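Local coordinates for sulfoquinovosidase (Escherichia coli, PDB 5AEG), which hydrolyses sulfoquinovosyl diacylglycerides and simple sulfoquinovosides such as sulfoquinovosyl glycerol, releasing sulfoquinovose for breakdown as a source of carbon and sulfur, at residues 128-140 and 485-497. Residues are numbered along the deposited sequence; the frame is centred on the assembly and turned at random.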
loop_
_atom_site.group_PDB
_atom_site.type_symbol
_atom_site.label_atom_id
_atom_site.label_comp_id
_atom_site.label_asym_id
_atom_site.label_seq_id
_atom_site.Cartn_x
_atom_site.Cartn_y
_atom_site.Cartn_z
ATOM N N HIS A 128 -12.874 -5.086 16.827
ATOM C CA HIS A 128 -11.622 -5.092 16.045
ATOM C C HIS A 128 -11.585 -3.902 15.159
ATOM O O HIS A 128 -12.628 -3.279 14.828
ATOM C CB HIS A 128 -11.484 -6.415 15.212
ATOM C CG HIS A 128 -11.674 -7.641 16.029
ATOM N ND1 HIS A 128 -10.660 -8.226 16.761
ATOM C CD2 HIS A 128 -12.798 -8.383 16.297
ATOM C CE1 HIS A 128 -11.118 -9.312 17.390
ATOM N NE2 HIS A 128 -12.414 -9.407 17.147
ATOM N N ILE A 129 -10.376 -3.613 14.631
ATOM C CA ILE A 129 -10.156 -2.452 13.848
ATOM C C ILE A 129 -9.221 -2.849 12.674
ATOM O O ILE A 129 -8.190 -3.519 12.909
ATOM C CB ILE A 129 -9.470 -1.370 14.693
ATOM C CG1 ILE A 129 -10.368 -0.797 15.842
ATOM C CG2 ILE A 129 -9.044 -0.218 13.828
ATOM C CD1 ILE A 129 -11.557 -0.003 15.289
ATOM N N TYR A 130 -9.566 -2.420 11.495
ATOM C CA TYR A 130 -8.801 -2.768 10.303
ATOM C C TYR A 130 -8.551 -1.509 9.479
ATOM O O TYR A 130 -9.297 -0.503 9.556
ATOM C CB TYR A 130 -9.582 -3.781 9.447
ATOM C CG TYR A 130 -9.958 -4.964 10.200
ATOM C CD1 TYR A 130 -9.071 -6.001 10.429
ATOM C CD2 TYR A 130 -11.234 -5.059 10.761
ATOM C CE1 TYR A 130 -9.417 -7.096 11.228
ATOM C CE2 TYR A 130 -11.610 -6.143 11.526
ATOM C CZ TYR A 130 -10.701 -7.152 11.792
ATOM O OH TYR A 130 -11.013 -8.232 12.529
ATOM N N GLY A 131 -7.496 -1.592 8.690
ATOM C CA GLY A 131 -7.171 -0.551 7.756
ATOM C C GLY A 131 -5.920 0.204 8.123
ATOM O O GLY A 131 -4.854 -0.365 8.396
ATOM N N CYS A 132 -6.054 1.506 8.113
ATOM C CA CYS A 132 -4.959 2.443 8.297
ATOM C C CYS A 132 -3.924 2.347 7.203
ATOM O O CYS A 132 -2.737 2.662 7.438
ATOM C CB CYS A 132 -4.331 2.445 9.678
ATOM S SG CYS A 132 -5.305 3.182 11.036
ATOM N N GLY A 133 -4.373 2.042 5.997
ATOM C CA GLY A 133 -3.512 1.921 4.815
ATOM C C GLY A 133 -2.933 0.536 4.714
ATOM O O GLY A 133 -3.662 -0.466 4.871
ATOM N N GLU A 134 -1.627 0.458 4.440
ATOM C CA GLU A 134 -0.935 -0.825 4.233
ATOM C C GLU A 134 -0.096 -1.086 5.472
ATOM O O GLU A 134 0.939 -0.446 5.704
ATOM C CB GLU A 134 -0.092 -0.775 2.951
ATOM C CG GLU A 134 0.500 -2.161 2.516
ATOM C CD GLU A 134 1.246 -2.049 1.233
ATOM O OE1 GLU A 134 1.527 -0.859 0.857
ATOM O OE2 GLU A 134 1.414 -3.066 0.528
ATOM N N GLN A 135 -0.540 -2.070 6.248
ATOM C CA GLN A 135 0.016 -2.510 7.472
ATOM C C GLN A 135 0.622 -3.909 7.324
ATOM O O GLN A 135 0.007 -4.803 6.780
ATOM C CB GLN A 135 -1.037 -2.474 8.557
ATOM C CG GLN A 135 -1.503 -1.028 8.868
ATOM C CD GLN A 135 -0.379 -0.154 9.441
ATOM O OE1 GLN A 135 0.599 -0.650 10.063
ATOM N NE2 GLN A 135 -0.551 1.144 9.333
ATOM N N PHE A 136 1.877 -4.031 7.725
ATOM C CA PHE A 136 2.609 -5.264 7.440
ATOM C C PHE A 136 2.816 -6.207 8.619
ATOM O O PHE A 136 3.188 -7.361 8.400
ATOM C CB PHE A 136 3.992 -4.856 6.854
ATOM C CG PHE A 136 3.964 -4.307 5.471
ATOM C CD1 PHE A 136 3.789 -2.934 5.270
ATOM C CD2 PHE A 136 4.238 -5.112 4.364
ATOM C CE1 PHE A 136 3.778 -2.388 4.021
ATOM C CE2 PHE A 136 4.274 -4.572 3.124
ATOM C CZ PHE A 136 4.023 -3.204 2.951
ATOM N N SER A 137 2.682 -5.744 9.875
ATOM C CA SER A 137 2.794 -6.592 11.050
ATOM C C SER A 137 1.472 -6.956 11.731
ATOM O O SER A 137 1.389 -7.954 12.467
ATOM C CB SER A 137 3.678 -5.912 12.128
ATOM O OG SER A 137 5.019 -5.731 11.667
ATOM N N TYR A 138 0.447 -6.144 11.512
ATOM C CA TYR A 138 -0.865 -6.313 12.130
ATOM C C TYR A 138 -1.898 -6.139 11.043
ATOM O O TYR A 138 -1.716 -5.289 10.139
ATOM C CB TYR A 138 -1.092 -5.275 13.242
ATOM C CG TYR A 138 -0.235 -5.582 14.448
ATOM C CD1 TYR A 138 -0.538 -6.652 15.285
ATOM C CD2 TYR A 138 0.947 -4.865 14.690
ATOM C CE1 TYR A 138 0.324 -7.001 16.354
ATOM C CE2 TYR A 138 1.763 -5.159 15.756
ATOM C CZ TYR A 138 1.463 -6.204 16.588
ATOM O OH TYR A 138 2.329 -6.442 17.621
ATOM N N PHE A 139 -2.982 -6.940 11.101
ATOM C CA PHE A 139 -4.139 -6.621 10.271
ATOM C C PHE A 139 -5.166 -6.050 11.224
ATOM O O PHE A 139 -5.518 -4.848 11.113
ATOM C CB PHE A 139 -4.631 -7.869 9.481
ATOM C CG PHE A 139 -5.913 -7.649 8.720
ATOM C CD1 PHE A 139 -6.189 -6.439 8.035
ATOM C CD2 PHE A 139 -6.880 -8.677 8.701
ATOM C CE1 PHE A 139 -7.405 -6.224 7.377
ATOM C CE2 PHE A 139 -8.076 -8.484 8.034
ATOM C CZ PHE A 139 -8.327 -7.268 7.337
ATOM N N ASP A 140 -5.700 -6.891 12.132
ATOM C CA ASP A 140 -6.464 -6.326 13.278
ATOM C C ASP A 140 -5.521 -5.417 14.012
ATOM O O ASP A 140 -4.508 -5.860 14.537
ATOM C CB ASP A 140 -6.917 -7.413 14.190
ATOM C CG ASP A 140 -7.769 -6.909 15.376
ATOM O OD1 ASP A 140 -8.174 -5.755 15.474
ATOM O OD2 ASP A 140 -8.044 -7.749 16.219
ATOM N N SER A 485 4.474 -11.188 5.576
ATOM C CA SER A 485 4.081 -9.816 5.830
ATOM C C SER A 485 3.249 -9.235 4.665
ATOM O O SER A 485 2.537 -8.201 4.819
ATOM C CB SER A 485 5.370 -8.985 6.172
ATOM O OG SER A 485 6.115 -8.749 4.975
ATOM N N VAL A 486 3.355 -9.848 3.474
ATOM C CA VAL A 486 2.584 -9.399 2.332
ATOM C C VAL A 486 1.043 -9.574 2.548
ATOM O O VAL A 486 0.232 -8.801 2.010
ATOM C CB VAL A 486 3.048 -10.109 1.021
ATOM C CG1 VAL A 486 2.216 -9.656 -0.147
ATOM C CG2 VAL A 486 4.573 -9.885 0.774
ATOM N N VAL A 487 0.671 -10.618 3.286
ATOM C CA VAL A 487 -0.759 -10.867 3.487
ATOM C C VAL A 487 -1.511 -9.811 4.331
ATOM O O VAL A 487 -2.465 -9.257 3.852
ATOM C CB VAL A 487 -1.047 -12.288 3.988
ATOM C CG1 VAL A 487 -2.538 -12.558 3.971
ATOM C CG2 VAL A 487 -0.359 -13.322 3.076
ATOM N N PRO A 488 -1.023 -9.435 5.532
ATOM C CA PRO A 488 -1.625 -8.270 6.186
ATOM C C PRO A 488 -1.531 -7.010 5.371
ATOM O O PRO A 488 -2.463 -6.214 5.401
ATOM C CB PRO A 488 -0.918 -8.156 7.538
ATOM C CG PRO A 488 0.245 -9.073 7.471
ATOM C CD PRO A 488 -0.039 -10.096 6.370
ATOM N N ALA A 489 -0.481 -6.855 4.551
ATOM C CA ALA A 489 -0.384 -5.702 3.658
ATOM C C ALA A 489 -1.532 -5.662 2.653
ATOM O O ALA A 489 -2.173 -4.614 2.415
ATOM C CB ALA A 489 0.993 -5.708 3.019
ATOM N N ALA A 490 -1.835 -6.800 2.024
ATOM C CA ALA A 490 -2.968 -6.869 1.109
ATOM C C ALA A 490 -4.328 -6.591 1.807
ATOM O O ALA A 490 -5.169 -5.891 1.272
ATOM C CB ALA A 490 -3.062 -8.231 0.487
ATOM N N LEU A 491 -4.503 -7.184 2.970
ATOM C CA LEU A 491 -5.785 -7.194 3.657
ATOM C C LEU A 491 -6.067 -5.826 4.272
ATOM O O LEU A 491 -7.205 -5.340 4.194
ATOM C CB LEU A 491 -5.861 -8.211 4.730
ATOM C CG LEU A 491 -5.781 -9.681 4.218
ATOM C CD1 LEU A 491 -5.806 -10.630 5.387
ATOM C CD2 LEU A 491 -6.874 -10.007 3.211
ATOM N N SER A 492 -5.061 -5.230 4.891
ATOM C CA SER A 492 -5.182 -3.851 5.392
ATOM C C SER A 492 -5.553 -2.895 4.275
ATOM O O SER A 492 -6.489 -2.060 4.393
ATOM C CB SER A 492 -3.882 -3.460 6.094
ATOM O OG SER A 492 -2.771 -3.557 5.225
ATOM N N LEU A 493 -4.865 -2.990 3.142
ATOM C CA LEU A 493 -5.230 -2.155 1.991
ATOM C C LEU A 493 -6.621 -2.402 1.452
ATOM O O LEU A 493 -7.365 -1.441 1.131
ATOM C CB LEU A 493 -4.211 -2.261 0.840
ATOM C CG LEU A 493 -3.001 -1.369 1.081
ATOM C CD1 LEU A 493 -1.934 -1.575 0.045
ATOM C CD2 LEU A 493 -3.404 0.131 1.082
ATOM N N ALA A 494 -6.999 -3.655 1.402
ATOM C CA ALA A 494 -8.349 -3.997 1.014
ATOM C C ALA A 494 -9.461 -3.286 1.826
ATOM O O ALA A 494 -10.449 -2.777 1.249
ATOM C CB ALA A 494 -8.503 -5.510 1.025
ATOM N N MET A 495 -9.246 -3.207 3.142
ATOM C CA MET A 495 -10.111 -2.546 4.103
ATOM C C MET A 495 -9.935 -1.021 4.109
ATOM O O MET A 495 -10.721 -0.324 4.734
ATOM C CB MET A 495 -9.834 -3.074 5.504
ATOM C CG MET A 495 -10.179 -4.544 5.690
ATOM S SD MET A 495 -11.873 -4.984 5.187
ATOM C CE MET A 495 -12.724 -4.212 6.551
ATOM N N THR A 496 -8.957 -0.506 3.357
ATOM C CA THR A 496 -8.763 0.930 3.170
ATOM C C THR A 496 -9.115 1.289 1.725
ATOM O O THR A 496 -8.742 2.348 1.179
ATOM C CB THR A 496 -7.269 1.332 3.477
ATOM O OG1 THR A 496 -6.860 0.757 4.714
ATOM C CG2 THR A 496 -7.179 2.836 3.648
ATOM N N GLY A 497 -9.784 0.387 1.034
ATOM C CA GLY A 497 -10.229 0.701 -0.290
ATOM C C GLY A 497 -9.391 0.548 -1.501
ATOM O O GLY A 497 -9.736 1.094 -2.540
#
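The interface between the N-terminal beta domain and the TIM-barrel domain runs through Gly131, Gly133 and Gln135, which lie along helix 486-495. Two backbone N-H groups bond to the hydroxyls of Ser492, in the helix, and Thr496, just past its end. Gln135 N gives a nearly straight bond to Ser492 OG (2.9 Å, 174°). With chi1 at 59°, this hydroxyl sits between its own backbone N and carbonyl carbon and faces Gln135. Gly133 N reaches Thr496 OG1 at 3.1 Å with a more bent angle (144°). Thr496 OG1 in turn donates to Ser492 O, so the Thr496 hydroxyl joins Gly133 to the last turn of the helix. Gly131 CA lies 3.3 Å from Thr496 OG1.

In this glycoside hydrolase family 31 enzyme, the segment 133-139 passes near the active site. Phe136 is about 7 Å, side chain to side chain, from Asp472, the inferred proton donor. Ala489 CB makes a CH-pi contact over one Phe136 face, toward the rim. The Phe139 ring is sandwiched between Leu491 CB, 3.6 Å from its centroid, and Tyr130 CD1 on the opposite face. Met495 CG meets its edge in plane. Glu134 runs extended past Leu493 CD1 (3.4 Å from Glu134 CD), and its OE2 is hydrogen-bonded to His501 NE2.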